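Long-range contacts in mutual gliding motility protein C (MglC) (Myxococcus xanthus DK 1622, PDB 7CT3), which is a Roadblock/LC7-domain component of the system that controls cell polarity in gliding motility, and interacts with its paralog MglB: residues T68-V72 and V82-V86; M1-L7 and V30-Q34. Residue numbers count along the deposited sequence, not the author numbering.

Interaction 1. Residues T68-V72 and V82-V86. With NA (sodium ion), chain B.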
ATOM      1  N   THR A  68       6.623  -8.676 -10.482  1.00 30.22           N
ATOM      2  CA  THR A  68       7.128  -8.600  -9.082  1.00 30.41           C
ATOM      3  C   THR A  68       6.045  -8.069  -8.137  1.00 27.79           C
ATOM      4  O   THR A  68       6.005  -8.527  -6.983  1.00 31.98           O
ATOM      5  CB  THR A  68       8.392  -7.740  -8.984  1.00 32.55           C
ATOM      6  OG1 THR A  68       9.359  -8.288  -9.880  1.00 38.61           O
ATOM      7  CG2 THR A  68       8.959  -7.695  -7.582  1.00 34.54           C
ATOM      8  N   VAL A  69       5.220  -7.124  -8.590  1.00 26.52           N
ATOM      9  CA  VAL A  69       4.193  -6.459  -7.734  1.00 25.27           C
ATOM     10  C   VAL A  69       3.012  -7.421  -7.559  1.00 27.12           C
ATOM     11  O   VAL A  69       2.424  -7.840  -8.581  1.00 26.31           O
ATOM     12  CB  VAL A  69       3.752  -5.108  -8.321  1.00 26.22           C
ATOM     13  CG1 VAL A  69       2.649  -4.473  -7.491  1.00 26.04           C
ATOM     14  CG2 VAL A  69       4.927  -4.150  -8.470  1.00 28.34           C
ATOM     15  N   SER A  70       2.681  -7.763  -6.311  1.00 25.81           N
ATOM     16  CA  SER A  70       1.562  -8.679  -5.968  1.00 27.21           C
ATOM     17  C   SER A  70       0.430  -7.926  -5.248  1.00 24.26           C
ATOM     18  O   SER A  70      -0.711  -8.405  -5.305  1.00 25.55           O
ATOM     19  CB  SER A  70       2.067  -9.839  -5.157  1.00 31.84           C
ATOM     20  OG  SER A  70       2.680  -9.380  -3.967  1.00 38.68           O
ATOM     21  N   GLU A  71       0.716  -6.793  -4.601  1.00 22.69           N
ATOM     22  CA  GLU A  71      -0.263  -6.091  -3.729  1.00 23.70           C
ATOM     23  C   GLU A  71       0.061  -4.592  -3.694  1.00 22.63           C
ATOM     24  O   GLU A  71       1.247  -4.235  -3.574  1.00 25.01           O
ATOM     25  CB  GLU A  71      -0.221  -6.765  -2.359  1.00 27.05           C
ATOM     26  CG  GLU A  71      -1.141  -6.191  -1.304  1.00 30.28           C
ATOM     27  CD  GLU A  71      -0.766  -6.715   0.078  1.00 35.49           C
ATOM     28  OE1 GLU A  71       0.263  -6.266   0.613  1.00 40.85           O
ATOM     29  OE2 GLU A  71      -1.463  -7.614   0.591  1.00 38.21           O
ATOM     30  N   VAL A  72      -0.962  -3.746  -3.820  1.00 21.62           N
ATOM     31  CA  VAL A  72      -0.817  -2.263  -3.799  1.00 22.16           C
ATOM     32  C   VAL A  72      -1.860  -1.681  -2.843  1.00 21.47           C
ATOM     33  O   VAL A  72      -2.996  -2.188  -2.825  1.00 24.12           O
ATOM     34  CB  VAL A  72      -0.947  -1.674  -5.215  1.00 24.91           C
ATOM     35  CG1 VAL A  72      -0.810  -0.160  -5.207  1.00 28.50           C
ATOM     36  CG2 VAL A  72       0.062  -2.300  -6.168  1.00 26.33           C
ATOM     37  N   VAL A  82      -6.471  -2.094  -0.250  1.00 22.77           N
ATOM     38  CA  VAL A  82      -5.598  -3.231  -0.641  1.00 24.38           C
ATOM     39  C   VAL A  82      -6.107  -3.708  -1.992  1.00 22.97           C
ATOM     40  O   VAL A  82      -7.310  -3.913  -2.142  1.00 23.79           O
ATOM     41  CB  VAL A  82      -5.650  -4.382   0.381  1.00 28.99           C
ATOM     42  CG1 VAL A  82      -4.567  -5.407   0.092  1.00 33.72           C
ATOM     43  CG2 VAL A  82      -5.568  -3.888   1.810  1.00 31.94           C
HETATM   44  N   MSE A  83      -5.183  -3.896  -2.938  1.00 22.60           N
HETATM   45  CA  MSE A  83      -5.538  -4.310  -4.283  1.00 23.27           C
HETATM   46  C   MSE A  83      -4.635  -5.455  -4.727  1.00 21.98           C
HETATM   47  O   MSE A  83      -3.442  -5.449  -4.428  1.00 22.75           O
HETATM   48  CB  MSE A  83      -5.395  -3.132  -5.247  1.00 25.18           C
HETATM   49  CG  MSE A  83      -6.353  -2.008  -4.978  1.00 28.17           C
HETATM   50 SE   MSE A  83      -5.897  -0.491  -6.098  1.00 31.18          SE
HETATM   51  CE  MSE A  83      -4.509   0.430  -5.065  1.00 33.19           C
ATOM     52  N   ARG A  84      -5.232  -6.412  -5.451  1.00 22.92           N
ATOM     53  CA  ARG A  84      -4.515  -7.524  -6.055  1.00 23.19           C
ATOM     54  C   ARG A  84      -5.026  -7.747  -7.483  1.00 23.52           C
ATOM     55  O   ARG A  84      -6.185  -7.388  -7.772  1.00 23.36           O
ATOM     56  CB  ARG A  84      -4.692  -8.810  -5.242  1.00 24.43           C
ATOM     57  CG  ARG A  84      -3.967  -8.800  -3.906  1.00 25.63           C
ATOM     58  CD  ARG A  84      -3.975 -10.145  -3.205  1.00 28.27           C
ATOM     59  NE  ARG A  84      -2.970 -10.103  -2.157  1.00 30.62           N
ATOM     60  CZ  ARG A  84      -1.730 -10.573  -2.250  1.00 29.34           C
ATOM     61  NH1 ARG A  84      -1.314 -11.208  -3.333  1.00 30.59           N
ATOM     62  NH2 ARG A  84      -0.910 -10.429  -1.228  1.00 31.56           N
ATOM     63  N   LEU A  85      -4.184  -8.336  -8.334  1.00 24.53           N
ATOM     64  CA  LEU A  85      -4.498  -8.630  -9.754  1.00 26.20           C
ATOM     65  C   LEU A  85      -5.410  -9.857  -9.829  1.00 26.95           C
ATOM     66  O   LEU A  85      -5.120 -10.852  -9.153  1.00 29.54           O
ATOM     67  CB  LEU A  85      -3.188  -8.873 -10.509  1.00 27.30           C
ATOM     68  CG  LEU A  85      -3.308  -8.895 -12.029  1.00 30.42           C
ATOM     69  CD1 LEU A  85      -3.713  -7.525 -12.554  1.00 31.93           C
ATOM     70  CD2 LEU A  85      -2.003  -9.351 -12.662  1.00 32.18           C
ATOM     71  N   VAL A  86      -6.471  -9.797 -10.633  1.00 29.57           N
ATOM     72  CA  VAL A  86      -7.351 -10.979 -10.876  1.00 32.20           C
ATOM     73  C   VAL A  86      -7.247 -11.420 -12.344  1.00 33.90           C
ATOM     74  O   VAL A  86      -7.458 -12.613 -12.597  1.00 38.26           O
ATOM     75  CB  VAL A  86      -8.802 -10.733 -10.419  1.00 38.37           C
ATOM     76  CG1 VAL A  86      -8.925 -10.803  -8.904  1.00 45.51           C
ATOM     77  CG2 VAL A  86      -9.354  -9.422 -10.926  1.00 39.82           C
TER
HETATM   78 NA    NA B 201       1.846  -8.689 -10.561  1.00 30.00          NA
HETATM   79  O   HOH W   1      -1.744  -9.545  -7.325  1.00 25.03           O
HETATM   80  O   HOH W   2       1.771 -10.974  -1.600  1.00 52.38           O
HETATM   81  O   HOH W   3      -3.629  -8.677   0.111  1.00 29.69           O
HETATM   82  O   HOH W   4      -0.728  -9.812   1.940  1.00 49.31           O
HETATM   83  O   HOH W   5       1.604 -10.115 -12.566  1.00 46.69           O
HETATM   84  O   HOH W   6       0.169  -9.994  -9.472  1.00 33.93           O
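V72 and M83 form a single antiparallel hydrogen-bonded bridge, with V72 N–M83 O at 3.1 Å and M83 N–V72 O at 2.8 Å. E71 CA adds a CA-H...O contact to M83 O (3.3 Å). These are neighbouring strands of the Roadblock/LC7 domain, 71-75 and 79-87, and E71 and V72 also pair in an antiparallel ladder with a strand of the second subunit. The salt bridge E71 OE2–R84 NH2 is long (3.4 Å) and its hydrogen bond weak, but waters 3 and 4 each join E71 OE2 to the R84 guanidinium, while E71 OE1 salt-bridges R106 of its own chain and hydrogen-bonds N75 of the second subunit. Water 1 connects S70 O with L85 N, and water 2 S70 OG with R84 NH2. Apolar contact lies between V72 CG1 and selenomethionine M83 CE (3.7 Å), towards helix 44-61. Near the start of 68-72, V69 O coordinates sodium at 2.2 Å, alongside waters 5 and 6 and the carbonyls of L64 and T66.

Interaction 2. Residues M1-L7 and V30-Q34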
HETATM    1  N   MSE A   1     -20.423 -11.216 -11.645  1.00 68.48           N
HETATM    2  CA  MSE A   1     -21.630 -11.686 -10.893  1.00 69.46           C
HETATM    3  C   MSE A   1     -21.323 -12.975 -10.137  1.00 62.84           C
HETATM    4  O   MSE A   1     -21.818 -13.171  -9.028  1.00 63.19           O
HETATM    5  CB  MSE A   1     -22.813 -11.909 -11.840  1.00 77.29           C
HETATM    6  CG  MSE A   1     -24.115 -12.199 -11.128  1.00 87.26           C
HETATM    7 SE   MSE A   1     -24.547 -10.732  -9.900  1.00120.68          SE
HETATM    8  CE  MSE A   1     -26.069  -9.726 -10.614  1.00111.14           C
ATOM      9  N   SER A   2     -20.531 -13.859 -10.755  1.00 57.19           N
ATOM     10  CA  SER A   2     -20.025 -15.040 -10.072  1.00 58.24           C
ATOM     11  C   SER A   2     -19.117 -14.640  -8.899  1.00 53.49           C
ATOM     12  O   SER A   2     -18.879 -15.500  -8.026  1.00 60.48           O
ATOM     13  CB  SER A   2     -19.299 -15.947 -11.030  1.00 58.23           C
ATOM     14  OG  SER A   2     -20.183 -16.451 -12.017  1.00 66.22           O
ATOM     15  N   PHE A   3     -18.628 -13.395  -8.877  1.00 50.79           N
ATOM     16  CA  PHE A   3     -17.658 -12.880  -7.873  1.00 47.99           C
ATOM     17  C   PHE A   3     -18.338 -12.511  -6.553  1.00 42.96           C
ATOM     18  O   PHE A   3     -17.644 -12.536  -5.529  1.00 38.77           O
ATOM     19  CB  PHE A   3     -16.970 -11.589  -8.332  1.00 49.18           C
ATOM     20  CG  PHE A   3     -16.327 -11.632  -9.691  1.00 46.99           C
ATOM     21  CD1 PHE A   3     -15.515 -12.691 -10.064  1.00 53.01           C
ATOM     22  CD2 PHE A   3     -16.505 -10.588 -10.585  1.00 46.89           C
ATOM     23  CE1 PHE A   3     -14.910 -12.715 -11.312  1.00 57.43           C
ATOM     24  CE2 PHE A   3     -15.902 -10.614 -11.832  1.00 52.97           C
ATOM     25  CZ  PHE A   3     -15.106 -11.677 -12.192  1.00 56.68           C
ATOM     26  N   ARG A   4     -19.608 -12.091  -6.569  1.00 42.84           N
ATOM     27  CA  ARG A   4     -20.143 -11.260  -5.457  1.00 42.93           C
ATOM     28  C   ARG A   4     -20.081 -12.020  -4.128  1.00 39.68           C
ATOM     29  O   ARG A   4     -19.805 -11.363  -3.111  1.00 38.33           O
ATOM     30  CB  ARG A   4     -21.558 -10.735  -5.699  1.00 46.94           C
ATOM     31  CG  ARG A   4     -21.899  -9.620  -4.720  1.00 48.22           C
ATOM     32  CD  ARG A   4     -23.166  -8.875  -5.028  1.00 48.58           C
ATOM     33  NE  ARG A   4     -23.136  -8.246  -6.337  1.00 48.21           N
ATOM     34  CZ  ARG A   4     -24.209  -7.755  -6.947  1.00 50.85           C
ATOM     35  NH1 ARG A   4     -24.102  -7.198  -8.142  1.00 51.39           N
ATOM     36  NH2 ARG A   4     -25.389  -7.826  -6.360  1.00 52.00           N
ATOM     37  N   THR A   5     -20.323 -13.334  -4.123  1.00 39.23           N
ATOM     38  CA  THR A   5     -20.247 -14.178  -2.896  1.00 41.39           C
ATOM     39  C   THR A   5     -18.866 -14.007  -2.242  1.00 37.34           C
ATOM     40  O   THR A   5     -18.802 -13.919  -0.995  1.00 38.00           O
ATOM     41  CB  THR A   5     -20.574 -15.647  -3.197  1.00 43.48           C
ATOM     42  OG1 THR A   5     -20.694 -16.300  -1.935  1.00 46.91           O
ATOM     43  CG2 THR A   5     -19.538 -16.354  -4.043  1.00 44.31           C
ATOM     44  N   HIS A   6     -17.802 -13.940  -3.047  1.00 33.28           N
ATOM     45  CA  HIS A   6     -16.402 -13.782  -2.566  1.00 34.76           C
ATOM     46  C   HIS A   6     -16.205 -12.368  -2.003  1.00 32.59           C
ATOM     47  O   HIS A   6     -15.565 -12.245  -0.947  1.00 30.77           O
ATOM     48  CB  HIS A   6     -15.405 -14.108  -3.683  1.00 36.09           C
ATOM     49  CG  HIS A   6     -15.559 -15.486  -4.228  1.00 37.86           C
ATOM     50  ND1 HIS A   6     -15.566 -16.602  -3.416  1.00 36.20           N
ATOM     51  CD2 HIS A   6     -15.714 -15.935  -5.492  1.00 40.25           C
ATOM     52  CE1 HIS A   6     -15.719 -17.679  -4.154  1.00 37.91           C
ATOM     53  NE2 HIS A   6     -15.813 -17.300  -5.433  1.00 38.64           N
ATOM     54  N   LEU A   7     -16.748 -11.349  -2.680  1.00 31.90           N
ATOM     55  CA  LEU A   7     -16.649  -9.926  -2.253  1.00 32.17           C
ATOM     56  C   LEU A   7     -17.363  -9.773  -0.907  1.00 31.34           C
ATOM     57  O   LEU A   7     -16.818  -9.091  -0.021  1.00 29.63           O
ATOM     58  CB  LEU A   7     -17.268  -9.007  -3.312  1.00 31.46           C
ATOM     59  CG  LEU A   7     -16.714  -9.134  -4.731  1.00 32.50           C
ATOM     60  CD1 LEU A   7     -17.397  -8.147  -5.662  1.00 31.42           C
ATOM     61  CD2 LEU A   7     -15.206  -8.936  -4.761  1.00 32.44           C
ATOM     62  N   VAL A  30     -16.899  -3.640 -12.195  1.00 30.41           N
ATOM     63  CA  VAL A  30     -17.552  -4.895 -12.666  1.00 34.28           C
ATOM     64  C   VAL A  30     -18.562  -5.355 -11.610  1.00 32.28           C
ATOM     65  O   VAL A  30     -19.688  -5.672 -11.977  1.00 32.53           O
ATOM     66  CB  VAL A  30     -16.497  -5.981 -12.940  1.00 36.64           C
ATOM     67  CG1 VAL A  30     -17.136  -7.309 -13.304  1.00 39.15           C
ATOM     68  CG2 VAL A  30     -15.517  -5.545 -14.017  1.00 39.61           C
ATOM     69  N   ASP A  31     -18.153  -5.429 -10.346  1.00 31.63           N
ATOM     70  CA  ASP A  31     -19.014  -5.937  -9.248  1.00 33.74           C
ATOM     71  C   ASP A  31     -18.512  -5.358  -7.925  1.00 30.82           C
ATOM     72  O   ASP A  31     -17.333  -4.966  -7.852  1.00 27.31           O
ATOM     73  CB  ASP A  31     -19.058  -7.470  -9.236  1.00 34.01           C
ATOM     74  CG  ASP A  31     -20.363  -8.056  -8.713  1.00 39.73           C
ATOM     75  OD1 ASP A  31     -21.177  -7.288  -8.153  1.00 42.69           O
ATOM     76  OD2 ASP A  31     -20.563  -9.279  -8.878  1.00 46.47           O
ATOM     77  N   THR A  32     -19.395  -5.280  -6.931  1.00 30.51           N
ATOM     78  CA  THR A  32     -19.069  -4.784  -5.571  1.00 30.18           C
ATOM     79  C   THR A  32     -19.942  -5.497  -4.542  1.00 31.23           C
ATOM     80  O   THR A  32     -21.012  -6.040  -4.919  1.00 30.33           O
ATOM     81  CB  THR A  32     -19.230  -3.260  -5.458  1.00 32.21           C
ATOM     82  OG1 THR A  32     -18.411  -2.814  -4.377  1.00 32.75           O
ATOM     83  CG2 THR A  32     -20.654  -2.808  -5.216  1.00 33.33           C
ATOM     84  N   PHE A  33     -19.476  -5.491  -3.295  1.00 30.46           N
ATOM     85  CA  PHE A  33     -20.306  -5.678  -2.082  1.00 31.58           C
ATOM     86  C   PHE A  33     -19.934  -4.578  -1.084  1.00 31.39           C
ATOM     87  O   PHE A  33     -18.746  -4.480  -0.740  1.00 32.45           O
ATOM     88  CB  PHE A  33     -20.119  -7.070  -1.480  1.00 32.00           C
ATOM     89  CG  PHE A  33     -21.089  -7.333  -0.360  1.00 33.76           C
ATOM     90  CD1 PHE A  33     -20.806  -6.918   0.932  1.00 34.57           C
ATOM     91  CD2 PHE A  33     -22.320  -7.919  -0.616  1.00 36.75           C
ATOM     92  CE1 PHE A  33     -21.718  -7.125   1.956  1.00 37.74           C
ATOM     93  CE2 PHE A  33     -23.227  -8.132   0.412  1.00 36.79           C
ATOM     94  CZ  PHE A  33     -22.925  -7.731   1.694  1.00 38.46           C
ATOM     95  N   GLN A  34     -20.910  -3.765  -0.669  1.00 32.94           N
ATOM     96  CA  GLN A  34     -20.710  -2.633   0.275  1.00 38.68           C
ATOM     97  C   GLN A  34     -21.256  -3.009   1.654  1.00 43.34           C
ATOM     98  O   GLN A  34     -22.327  -3.654   1.719  1.00 42.66           O
ATOM     99  CB  GLN A  34     -21.398  -1.364  -0.227  1.00 42.62           C
ATOM    100  CG  GLN A  34     -20.800  -0.828  -1.515  1.00 45.20           C
ATOM    101  CD  GLN A  34     -21.120   0.627  -1.758  1.00 47.62           C
ATOM    102  OE1 GLN A  34     -21.884   1.260  -1.028  1.00 51.06           O
ATOM    103  NE2 GLN A  34     -20.529   1.171  -2.804  1.00 48.94           N
TER
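A salt-bridge network centred on D31 ties the N-terminus and the start of helix 4-13 to the edge strand 29-34. D31 OD1 accepts hydrogen bonds from R4 NE at 2.8 Å and R4 NH1 at 2.9 Å, so a single carboxylate oxygen takes both guanidinium contacts. D31 OD1 also accepts a hydrogen bond from T32 N (2.9 Å), which ties the carboxylate to its own strand. D31 OD2 meets the terminal amino group in a longer salt bridge, 3.4 Å from M1 N, where the selenomethionine is poorly ordered. Apolar contacts accompany these charges. F3 CE2 packs against V30 CG1 at 3.8 Å, and V30 CG1 and D31 CB both lie at the edge of the F3 ring. One helical turn on, L7 CD1 lies 4.0 Å from D31 CB and L7 CB 3.9 Å from F33 CB. L7 continues inward onto C20 and L92, while F3 reaches V22 and V116, so the N-terminal residues and the helix start cover the sheet beside helix 102-117. Opposite V22, V30 and D31 make a classic beta bulge, here within the antiparallel hairpin of strands 17-24 and 29-34 that follows the first helix of the Roadblock/LC7 fold.

Overall arrangement
Interaction 2 closes before interaction 1 opens along the chain, and their centres lie 18 Å apart, with nearest atoms about 6 Å apart and no direct touch. Both reach the same antiparallel sheet, ordered 29-34, 17-24, 90-97, 79-87, and each involves one of its outermost strands within the chain. At the 29-34 edge, interaction 2 brings in the N-terminal helix, with no other chain of the assembly touching its segments. At the 79-87 edge, interaction 1 adds strand 71-75, through which pairing passes to the second subunit. Helix 102-117 spans the two, touching side chains of both. One margin is thus covered by the chain's own N-terminal helix, while the other leads into the dimer interface.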